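Local coordinates for transketolase (PDB 3L84), which is a dimeric enzyme of the thiamine diphosphate-binding transketolase family, whose chain carries two cofactor-binding-type domains and a C-terminal domain, at residues 148-153 and 177-182; 62-67 and 118-123; 114-119 and 152-157. All coordinates share one frame; numbering follows the deposited sequence. Where two conformers were deposited one is given.

Interaction 1: 148-153 and 177-182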
ATOM      1  N   CYS A 148       3.264  14.067  19.030  1.00  8.67           N
ATOM      2  CA  CYS A 148       2.731  14.015  17.686  1.00  8.96           C
ATOM      3  C   CYS A 148       1.392  14.694  17.638  1.00  8.49           C
ATOM      4  O   CYS A 148       0.526  14.371  18.471  1.00  9.37           O
ATOM      5  CB  CYS A 148       2.549  12.559  17.274  1.00  8.27           C
ATOM      6  SG  CYS A 148       1.881  12.286  15.642  1.00 10.96           S
ATOM      7  N   LEU A 149       1.208  15.619  16.703  1.00  8.88           N
ATOM      8  CA  LEU A 149      -0.115  16.211  16.465  0.50  9.79           C
ATOM      9  C   LEU A 149      -0.745  15.517  15.289  1.00  9.51           C
ATOM     10  O   LEU A 149      -0.125  15.376  14.249  1.00 10.37           O
ATOM     11  CB  LEU A 149      -0.019  17.707  16.161  0.50 10.32           C
ATOM     12  CG  LEU A 149       0.189  18.691  17.305  0.50 11.82           C
ATOM     13  CD1 LEU A 149       1.385  18.312  18.195  0.50 14.70           C
ATOM     14  CD2 LEU A 149       0.347  20.106  16.705  0.50 14.26           C
ATOM     15  N   CYS A 150      -1.972  15.054  15.458  1.00  8.44           N
ATOM     16  CA  CYS A 150      -2.680  14.335  14.391  1.00  8.96           C
ATOM     17  C   CYS A 150      -4.123  14.782  14.304  1.00  9.35           C
ATOM     18  O   CYS A 150      -4.603  15.490  15.172  1.00 10.17           O
ATOM     19  CB  CYS A 150      -2.553  12.812  14.600  1.00  8.67           C
ATOM     20  SG  CYS A 150      -3.616  12.172  15.912  1.00 11.35           S
ATOM     21  N   GLY A 151      -4.780  14.361  13.239  1.00  9.46           N
ATOM     22  CA  GLY A 151      -6.161  14.674  12.993  1.00  9.75           C
ATOM     23  C   GLY A 151      -6.977  13.472  12.612  1.00 10.19           C
ATOM     24  O   GLY A 151      -6.492  12.325  12.618  1.00  9.98           O
ATOM     25  N   ASP A 152      -8.237  13.720  12.266  1.00  9.40           N
ATOM     26  CA  ASP A 152      -9.139  12.631  11.843  1.00 11.23           C
ATOM     27  C   ASP A 152      -8.615  11.767  10.720  1.00 11.39           C
ATOM     28  O   ASP A 152      -8.749  10.540  10.750  1.00 12.67           O
ATOM     29  CB  ASP A 152     -10.500  13.194  11.442  1.00 11.58           C
ATOM     30  CG  ASP A 152     -11.235  13.703  12.620  1.00 13.41           C
ATOM     31  OD1 ASP A 152     -11.562  12.843  13.468  1.00 13.97           O
ATOM     32  OD2 ASP A 152     -11.443  14.925  12.753  1.00 13.59           O
ATOM     33  N   GLY A 153      -8.048  12.361   9.686  1.00 10.85           N
ATOM     34  CA  GLY A 153      -7.524  11.598   8.591  1.00 11.18           C
ATOM     35  C   GLY A 153      -6.460  10.617   9.027  1.00 11.00           C
ATOM     36  O   GLY A 153      -6.361   9.476   8.515  1.00 12.38           O
ATOM     37  N   LEU A 177       0.433  11.608  22.023  1.00  7.85           N
ATOM     38  CA  LEU A 177      -0.299  11.816  20.794  1.00  8.32           C
ATOM     39  C   LEU A 177      -1.431  12.790  21.080  1.00  7.95           C
ATOM     40  O   LEU A 177      -2.258  12.556  21.962  1.00  9.24           O
ATOM     41  CB  LEU A 177      -0.849  10.480  20.298  1.00  8.09           C
ATOM     42  CG  LEU A 177      -1.589  10.464  18.983  1.00  8.51           C
ATOM     43  CD1 LEU A 177      -0.742  10.964  17.843  1.00  9.58           C
ATOM     44  CD2 LEU A 177      -2.092   9.025  18.681  1.00 10.10           C
ATOM     45  N   ILE A 178      -1.470  13.895  20.377  1.00  7.71           N
ATOM     46  CA  ILE A 178      -2.474  14.925  20.546  1.00  8.56           C
ATOM     47  C   ILE A 178      -3.352  14.899  19.300  1.00  8.83           C
ATOM     48  O   ILE A 178      -2.891  15.199  18.189  1.00  9.14           O
ATOM     49  CB  ILE A 178      -1.843  16.309  20.745  1.00  9.24           C
ATOM     50  CG1 ILE A 178      -0.904  16.265  21.920  1.00  9.75           C
ATOM     51  CG2 ILE A 178      -2.942  17.369  20.883  1.00 11.13           C
ATOM     52  CD1 ILE A 178      -0.012  17.502  22.067  1.00 11.97           C
ATOM     53  N   TYR A 179      -4.610  14.512  19.485  1.00  8.37           N
ATOM     54  CA  TYR A 179      -5.609  14.379  18.410  1.00  8.30           C
ATOM     55  C   TYR A 179      -6.491  15.614  18.340  1.00  9.00           C
ATOM     56  O   TYR A 179      -7.191  15.955  19.302  1.00  9.66           O
ATOM     57  CB  TYR A 179      -6.400  13.094  18.630  1.00  8.80           C
ATOM     58  CG  TYR A 179      -7.709  12.919  17.890  1.00  8.63           C
ATOM     59  CD1 TYR A 179      -7.868  13.299  16.571  1.00  9.81           C
ATOM     60  CD2 TYR A 179      -8.786  12.356  18.537  1.00  9.25           C
ATOM     61  CE1 TYR A 179      -9.068  13.123  15.905  1.00 10.92           C
ATOM     62  CE2 TYR A 179      -9.995  12.177  17.896  1.00 10.83           C
ATOM     63  CZ  TYR A 179     -10.135  12.563  16.588  1.00 12.03           C
ATOM     64  OH  TYR A 179     -11.353  12.360  15.945  1.00 13.93           O
ATOM     65  N   ASP A 180      -6.421  16.297  17.205  1.00 10.26           N
ATOM     66  CA  ASP A 180      -7.223  17.474  16.932  1.00 10.87           C
ATOM     67  C   ASP A 180      -8.601  17.020  16.497  1.00 11.30           C
ATOM     68  O   ASP A 180      -8.851  16.703  15.322  1.00 12.81           O
ATOM     69  CB  ASP A 180      -6.555  18.286  15.806  1.00 11.66           C
ATOM     70  CG  ASP A 180      -7.322  19.534  15.476  1.00 14.92           C
ATOM     71  OD1 ASP A 180      -8.199  19.863  16.309  1.00 18.53           O
ATOM     72  OD2 ASP A 180      -7.075  20.138  14.414  1.00 16.25           O
ATOM     73  N   SER A 181      -9.503  16.968  17.460  1.00  9.80           N
ATOM     74  CA  SER A 181     -10.866  16.513  17.217  1.00 11.06           C
ATOM     75  C   SER A 181     -11.749  17.722  16.912  1.00 10.39           C
ATOM     76  O   SER A 181     -12.273  18.366  17.816  1.00 10.83           O
ATOM     77  CB  SER A 181     -11.371  15.756  18.430  1.00 12.69           C
ATOM     78  OG  SER A 181     -12.672  15.286  18.193  1.00 15.15           O
ATOM     79  N   ASN A 182     -11.864  18.052  15.625  1.00  9.70           N
ATOM     80  CA  ASN A 182     -12.589  19.242  15.167  1.00  9.48           C
ATOM     81  C   ASN A 182     -13.881  18.960  14.397  1.00 10.88           C
ATOM     82  O   ASN A 182     -14.522  19.893  13.910  1.00 10.73           O
ATOM     83  CB  ASN A 182     -11.649  20.181  14.400  1.00  9.71           C
ATOM     84  CG  ASN A 182     -11.146  19.611  13.112  1.00  9.29           C
ATOM     85  OD1 ASN A 182     -11.617  18.560  12.647  1.00  9.35           O
ATOM     86  ND2 ASN A 182     -10.136  20.289  12.506  1.00  9.98           N
TER
HETATM   87  O   HOH W   1      -8.756  16.679  12.615  1.00 11.50           O
HETATM   88  O   HOH W   2     -13.181  15.123  15.072  1.00 14.91           O

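Interaction 2: 62-67 and 118-123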
ATOM      1  N   VAL A  62       6.381  15.851  15.941  1.00  7.08           N
ATOM      2  CA  VAL A  62       5.916  15.398  14.625  1.00  7.11           C
ATOM      3  C   VAL A  62       4.513  15.938  14.320  1.00  7.52           C
ATOM      4  O   VAL A  62       3.561  15.651  15.058  1.00  8.20           O
ATOM      5  CB  VAL A  62       5.851  13.880  14.534  1.00  7.38           C
ATOM      6  CG1 VAL A  62       5.333  13.410  13.140  1.00  8.83           C
ATOM      7  CG2 VAL A  62       7.224  13.227  14.838  1.00  9.29           C
ATOM      8  N   PHE A  63       4.369  16.671  13.231  1.00  7.86           N
ATOM      9  CA  PHE A  63       3.053  17.068  12.689  1.00  8.47           C
ATOM     10  C   PHE A  63       2.615  15.983  11.717  1.00  7.51           C
ATOM     11  O   PHE A  63       3.040  16.005  10.575  1.00  8.83           O
ATOM     12  CB  PHE A  63       3.141  18.399  11.934  1.00  9.99           C
ATOM     13  CG  PHE A  63       3.091  19.632  12.781  1.00 12.10           C
ATOM     14  CD1 PHE A  63       3.936  19.820  13.848  1.00 12.71           C
ATOM     15  CD2 PHE A  63       2.247  20.694  12.422  1.00 13.92           C
ATOM     16  CE1 PHE A  63       3.870  21.017  14.630  1.00 15.31           C
ATOM     17  CE2 PHE A  63       2.206  21.860  13.166  1.00 14.65           C
ATOM     18  CZ  PHE A  63       3.020  22.008  14.268  1.00 14.85           C
ATOM     19  N   SER A  64       1.767  15.044  12.108  1.00  6.89           N
ATOM     20  CA  SER A  64       1.348  14.011  11.185  1.00  7.56           C
ATOM     21  C   SER A  64       0.509  14.568  10.042  1.00  9.04           C
ATOM     22  O   SER A  64       0.619  14.114   8.910  1.00  9.75           O
ATOM     23  CB  SER A  64       0.616  12.897  11.930  1.00  7.99           C
ATOM     24  OG  SER A  64       0.388  11.799  11.044  1.00  8.18           O
ATOM     25  N   GLY A  65      -0.290  15.577  10.349  1.00  9.33           N
ATOM     26  CA  GLY A  65      -1.029  16.296   9.336  1.00  9.30           C
ATOM     27  C   GLY A  65      -0.088  17.329   8.753  1.00  9.57           C
ATOM     28  O   GLY A  65      -0.070  18.486   9.196  1.00 11.13           O
ATOM     29  N   GLY A  66       0.696  16.931   7.758  1.00  9.88           N
ATOM     30  CA  GLY A  66       1.708  17.822   7.161  1.00 10.20           C
ATOM     31  C   GLY A  66       1.066  19.013   6.496  1.00  9.49           C
ATOM     32  O   GLY A  66       1.725  20.028   6.284  1.00  9.01           O
ATOM     33  N   HIS A  67      -0.216  18.916   6.183  1.00  9.28           N
ATOM     34  CA  HIS A  67      -0.972  20.051   5.660  1.00 10.00           C
ATOM     35  C   HIS A  67      -0.912  21.258   6.568  1.00  9.78           C
ATOM     36  O   HIS A  67      -1.078  22.361   6.059  1.00  9.94           O
ATOM     37  CB  HIS A  67      -2.418  19.682   5.322  1.00 11.01           C
ATOM     38  CG  HIS A  67      -3.170  19.115   6.466  1.00 11.47           C
ATOM     39  ND1 HIS A  67      -3.873  19.875   7.371  1.00 18.64           N
ATOM     40  CD2 HIS A  67      -3.269  17.837   6.885  1.00 10.85           C
ATOM     41  CE1 HIS A  67      -4.420  19.070   8.274  1.00 15.37           C
ATOM     42  NE2 HIS A  67      -4.040  17.831   8.015  1.00 14.59           N
ATOM     43  N   GLN A 118       0.989   8.495   8.240  1.00  7.57           N
ATOM     44  CA  GLN A 118       2.431   8.214   8.303  1.00  7.34           C
ATOM     45  C   GLN A 118       3.046   8.767   9.578  1.00  6.21           C
ATOM     46  O   GLN A 118       3.802   8.086  10.274  1.00  6.64           O
ATOM     47  CB  GLN A 118       3.212   8.809   7.103  1.00  7.73           C
ATOM     48  CG  GLN A 118       2.903   8.257   5.723  1.00  8.32           C
ATOM     49  CD  GLN A 118       3.222   6.793   5.583  1.00  8.35           C
ATOM     50  OE1 GLN A 118       4.296   6.336   6.032  1.00  9.68           O
ATOM     51  NE2 GLN A 118       2.311   6.046   4.919  1.00  8.75           N
ATOM     52  N   GLY A 119       2.723  10.018   9.876  1.00  6.21           N
ATOM     53  CA  GLY A 119       3.379  10.718  10.961  1.00  6.09           C
ATOM     54  C   GLY A 119       3.104  10.073  12.316  1.00  6.57           C
ATOM     55  O   GLY A 119       3.959  10.077  13.195  1.00  6.85           O
ATOM     56  N   VAL A 120       1.905   9.537  12.522  1.00  6.01           N
ATOM     57  CA  VAL A 120       1.588   8.829  13.746  1.00  5.64           C
ATOM     58  C   VAL A 120       2.508   7.610  13.898  1.00  5.79           C
ATOM     59  O   VAL A 120       3.090   7.399  14.975  1.00  6.24           O
ATOM     60  CB  VAL A 120       0.104   8.384  13.792  1.00  6.04           C
ATOM     61  CG1 VAL A 120      -0.178   7.506  15.042  1.00  7.87           C
ATOM     62  CG2 VAL A 120      -0.824   9.632  13.789  1.00  7.61           C
ATOM     63  N   ALA A 121       2.664   6.822  12.818  1.00  5.95           N
ATOM     64  CA  ALA A 121       3.554   5.675  12.857  1.00  6.25           C
ATOM     65  C   ALA A 121       5.002   6.131  13.023  1.00  6.00           C
ATOM     66  O   ALA A 121       5.787   5.474  13.701  1.00  6.13           O
ATOM     67  CB  ALA A 121       3.371   4.807  11.591  1.00  6.89           C
ATOM     68  N   ASN A 122       5.402   7.225  12.368  1.00  5.90           N
ATOM     69  CA  ASN A 122       6.766   7.748  12.545  1.00  5.96           C
ATOM     70  C   ASN A 122       6.999   8.115  14.017  1.00  6.13           C
ATOM     71  O   ASN A 122       8.069   7.834  14.573  1.00  6.81           O
ATOM     72  CB  ASN A 122       6.983   9.019  11.752  1.00  6.08           C
ATOM     73  CG  ASN A 122       6.854   8.845  10.245  1.00  6.64           C
ATOM     74  OD1 ASN A 122       7.222   7.786   9.657  1.00  9.01           O
ATOM     75  ND2 ASN A 122       6.369   9.880   9.620  1.00  5.09           N
ATOM     76  N   ALA A 123       6.000   8.730  14.646  1.00  6.58           N
ATOM     77  CA  ALA A 123       6.175   9.130  16.024  1.00  6.46           C
ATOM     78  C   ALA A 123       6.318   7.919  16.948  1.00  6.39           C
ATOM     79  O   ALA A 123       7.139   7.917  17.868  1.00  6.84           O
ATOM     80  CB  ALA A 123       5.021  10.009  16.463  1.00  7.01           C
TER
HETATM   81  O   HOH W   3       1.837  12.095   7.700  1.00 14.39           O

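Interaction 3: 114-119 and 152-157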
ATOM      1  N   GLY A 114       2.853  14.254   5.331  1.00 11.97           N
ATOM      2  CA  GLY A 114       1.939  14.692   4.269  1.00 12.44           C
ATOM      3  C   GLY A 114       0.907  13.607   4.053  1.00 12.11           C
ATOM      4  O   GLY A 114      -0.248  13.781   4.407  1.00 13.57           O
ATOM      5  N   PRO A 115       1.317  12.455   3.524  1.00 11.19           N
ATOM      6  CA  PRO A 115       0.391  11.320   3.367  1.00 10.02           C
ATOM      7  C   PRO A 115      -0.119  10.938   4.761  1.00  9.40           C
ATOM      8  O   PRO A 115       0.676  10.728   5.683  1.00  8.93           O
ATOM      9  CB  PRO A 115       1.271  10.237   2.731  1.00 10.99           C
ATOM     10  CG  PRO A 115       2.410  11.064   2.092  1.00 12.74           C
ATOM     11  CD  PRO A 115       2.683  12.120   3.085  1.00 13.66           C
ATOM     12  N   LEU A 116      -1.430  10.915   4.931  1.00  8.20           N
ATOM     13  CA  LEU A 116      -2.022  10.813   6.244  1.00  7.68           C
ATOM     14  C   LEU A 116      -1.721   9.469   6.899  1.00  6.88           C
ATOM     15  O   LEU A 116      -1.549   8.415   6.244  1.00  7.75           O
ATOM     16  CB  LEU A 116      -3.533  11.088   6.154  1.00  7.68           C
ATOM     17  CG  LEU A 116      -3.893  12.545   5.785  1.00  8.66           C
ATOM     18  CD1 LEU A 116      -5.316  12.693   5.232  1.00 10.84           C
ATOM     19  CD2 LEU A 116      -3.692  13.434   7.009  1.00 11.64           C
ATOM     20  N   GLY A 117      -1.638   9.513   8.213  1.00  6.19           N
ATOM     21  CA  GLY A 117      -1.309   8.365   9.025  1.00  7.39           C
ATOM     22  C   GLY A 117       0.171   8.159   9.233  1.00  7.97           C
ATOM     23  O   GLY A 117       0.590   7.666  10.271  1.00  8.04           O
ATOM     24  N   GLN A 118       0.989   8.495   8.240  1.00  7.57           N
ATOM     25  CA  GLN A 118       2.431   8.214   8.303  1.00  7.34           C
ATOM     26  C   GLN A 118       3.046   8.767   9.578  1.00  6.21           C
ATOM     27  O   GLN A 118       3.802   8.086  10.274  1.00  6.64           O
ATOM     28  CB  GLN A 118       3.212   8.809   7.103  1.00  7.73           C
ATOM     29  CG  GLN A 118       2.903   8.257   5.723  1.00  8.32           C
ATOM     30  CD  GLN A 118       3.222   6.793   5.583  1.00  8.35           C
ATOM     31  OE1 GLN A 118       4.296   6.336   6.032  1.00  9.68           O
ATOM     32  NE2 GLN A 118       2.311   6.046   4.919  1.00  8.75           N
ATOM     33  N   GLY A 119       2.723  10.018   9.876  1.00  6.21           N
ATOM     34  CA  GLY A 119       3.379  10.718  10.961  1.00  6.09           C
ATOM     35  C   GLY A 119       3.104  10.073  12.316  1.00  6.57           C
ATOM     36  O   GLY A 119       3.959  10.077  13.195  1.00  6.85           O
ATOM     37  N   ASP A 152      -8.237  13.720  12.266  1.00  9.40           N
ATOM     38  CA  ASP A 152      -9.139  12.631  11.843  1.00 11.23           C
ATOM     39  C   ASP A 152      -8.615  11.767  10.720  1.00 11.39           C
ATOM     40  O   ASP A 152      -8.749  10.540  10.750  1.00 12.67           O
ATOM     41  CB  ASP A 152     -10.500  13.194  11.442  1.00 11.58           C
ATOM     42  CG  ASP A 152     -11.235  13.703  12.620  1.00 13.41           C
ATOM     43  OD1 ASP A 152     -11.562  12.843  13.468  1.00 13.97           O
ATOM     44  OD2 ASP A 152     -11.443  14.925  12.753  1.00 13.59           O
ATOM     45  N   GLY A 153      -8.048  12.361   9.686  1.00 10.85           N
ATOM     46  CA  GLY A 153      -7.524  11.598   8.591  1.00 11.18           C
ATOM     47  C   GLY A 153      -6.460  10.617   9.027  1.00 11.00           C
ATOM     48  O   GLY A 153      -6.361   9.476   8.515  1.00 12.38           O
ATOM     49  N   ASP A 154      -5.601  11.045   9.945  1.00  9.52           N
ATOM     50  CA  ASP A 154      -4.548  10.182  10.413  1.00  9.36           C
ATOM     51  C   ASP A 154      -5.131   8.975  11.133  1.00  9.14           C
ATOM     52  O   ASP A 154      -4.655   7.850  10.956  1.00 10.28           O
ATOM     53  CB  ASP A 154      -3.593  10.928  11.358  1.00  9.57           C
ATOM     54  CG  ASP A 154      -2.894  12.096  10.696  1.00 10.52           C
ATOM     55  OD1 ASP A 154      -2.056  11.893   9.787  1.00 10.31           O
ATOM     56  OD2 ASP A 154      -3.230  13.272  11.068  1.00 11.66           O
ATOM     57  N   LEU A 155      -6.127   9.192  11.983  1.00  8.87           N
ATOM     58  CA  LEU A 155      -6.676   8.131  12.815  1.00  8.86           C
ATOM     59  C   LEU A 155      -7.597   7.172  12.085  1.00  8.33           C
ATOM     60  O   LEU A 155      -7.830   6.069  12.552  1.00  8.64           O
ATOM     61  CB  LEU A 155      -7.312   8.708  14.082  1.00 10.24           C
ATOM     62  CG  LEU A 155      -6.259   9.401  14.978  1.00 10.33           C
ATOM     63  CD1 LEU A 155      -6.888   9.728  16.310  1.00 15.10           C
ATOM     64  CD2 LEU A 155      -4.960   8.615  15.204  1.00 11.64           C
ATOM     65  N   GLN A 156      -8.079   7.542  10.908  1.00  7.59           N
ATOM     66  CA  GLN A 156      -8.855   6.595  10.092  1.00  7.26           C
ATOM     67  C   GLN A 156      -7.973   5.663   9.312  1.00  7.30           C
ATOM     68  O   GLN A 156      -8.405   4.571   8.935  1.00  7.40           O
ATOM     69  CB  GLN A 156      -9.834   7.349   9.184  1.00  7.66           C
ATOM     70  CG  GLN A 156     -10.940   8.005   9.957  1.00  8.17           C
ATOM     71  CD  GLN A 156     -11.961   8.695   9.101  1.00  8.10           C
ATOM     72  OE1 GLN A 156     -12.222   8.271   7.963  1.00 10.20           O
ATOM     73  NE2 GLN A 156     -12.592   9.747   9.657  1.00  9.47           N
ATOM     74  N   GLU A 157      -6.756   6.083   9.021  1.00  7.11           N
ATOM     75  CA  GLU A 157      -5.827   5.264   8.236  1.00  7.49           C
ATOM     76  C   GLU A 157      -5.401   4.029   9.015  1.00  7.79           C
ATOM     77  O   GLU A 157      -5.053   4.111  10.196  1.00  8.12           O
ATOM     78  CB  GLU A 157      -4.606   6.095   7.841  1.00  8.34           C
ATOM     79  CG  GLU A 157      -4.895   7.026   6.714  1.00  8.81           C
ATOM     80  CD  GLU A 157      -5.017   6.350   5.365  1.00  9.89           C
ATOM     81  OE1 GLU A 157      -4.940   5.099   5.203  1.00  8.80           O
ATOM     82  OE2 GLU A 157      -5.195   7.144   4.367  1.00  9.59           O
TER

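Interaction 1: 148-153 and 177-182
Tyr179 has CG anti to its backbone N and beside the carbonyl carbon (chi1 164°), and its ring hydroxyl meets Asp152, whose own CG stands anti to the carbonyl carbon (chi1 -70°). The phenol donates its proton: Tyr179 OH lies 2.5 Å from Asp152 OD1, approaching on the syn side but well out of the carboxylate plane. Ring and carboxylate stand nearly perpendicular, 89° apart, with Asp152 CG near the plane of the ring at its edge. Strands 146-151 and 175-181 are parallel neighbours here. Ile178 N donates to Cys148 O, Cys150 N to Ile178 O and Asp180 N to Cys150 O, all at 2.8 to 2.9 Å. Gly151, at the N-cap position before helix 152-156, begins the Gly-Asp-Gly sequence that, with an asparagine further on, marks thiamine diphosphate-binding enzymes; Asn182 is consistent with that asparagine. Water 1 joins the two ends: it accepts from Asp152 N and lies 2.7 Å from Asp180 O, while water 2 donates to Asp152 OD2 at 2.9 Å. On the face bearing Tyr179, Leu177 CD1 touches both sulphurs, 3.7 Å from Cys148 SG and from Cys150 SG.

Interaction 2: 62-67 and 118-123
Ser64 OG faces the first turn of helix 118-137, where several groups converge on it. Val120 N gives it a weak, bent hydrogen bond of 3.1 Å with 122° at the hydrogen, and Gly119 N lies at 3.2 Å from the same Ser64 OG. The hydroxyl's strongest partner is the carboxylate of Asp154, to which it is hydrogen-bonded. OG sits anti to the backbone N (chi1 -171°), which turns it to the helix start, with Val120 CG2 alongside at 3.7 Å. Water 3 bridges the backbones, donating to Ser64 O at 2.7 Å and accepting from Gly119 N at 3.1 Å. This is the C-terminal end of strand 60-63, an edge strand of the parallel sheet in an alpha/beta domain, meeting the N-terminal turn of a helix packed against that sheet. Backbones come very close here: Ser64 CA is 3.9 Å from Gly119 CA, an approach that depends on Gly119 having no side chain. Val62 CG1 rests 3.6 Å from Gly119 O, itself the acceptor for Ala123 N within the helix. One turn on, Val62 CG2 meets Ala123 CB.

Interaction 3: 114-119 and 152-157
Asp154 reaches across to the loop at Leu116 and Gly117, starting with CB, which stands 4.0 Å from Gly117 N. CG lies anti to the carbonyl carbon (chi1 -61°), 4.0 Å from Leu116 CD2, and the two side chains cross at about a right angle. At the tip, OD1 takes a nearly straight hydrogen bond from Gly117 N, 2.9 Å long with 171° at the hydrogen; the donor comes from the anti side, 15° out of the carboxylate plane. OD1 is shared with Ser64 OG, its strongest polar partner. OD2 turns back to Gly151 N, the N-cap amide of its own helix, so both oxygens are engaged and the carboxylate is fixed in rotation. Leu116 fills the flank: CD2 lies 3.6 Å from Asp154 OD1, and CD1 is 4.2 Å from Gly153 CA, where a bare alpha carbon leaves room for the methyl. Glu157 CG rests against Leu116 O at 3.7 Å; that oxygen also accepts a hydrogen bond from Tyr420 OH of the second subunit. Gly117, third in a type II turn, sits at the N-cap position of helix 118-137, and the contact thus joins that helix start to the short helix that begins within the Gly-Asp-Gly signature of the thiamine diphosphate-binding fold, beside the dimer interface.

From the N terminus, the chain leaves strand 60-63 and returns at the start of helix 118-137, where interaction 2 closes the first loop. Interaction 3 opens on that same helix start, sharing Gln118 and Gly119, and closes at helix 152-156; its loop follows on from that of interaction 2. Interaction 1 opens on the stretch where interaction 3 closes, sharing Asp152 and Gly153, and ends at strand 175-181, so the three loops run in succession. Interactions 1 and 2 follow in series, yet meet in the sheet, where Leu149 bonds Val62 and Ser64. Together they tie three adjacent parallel strands to two helix starts, with Val120 and Ala123 packed on the cysteines of the middle strand.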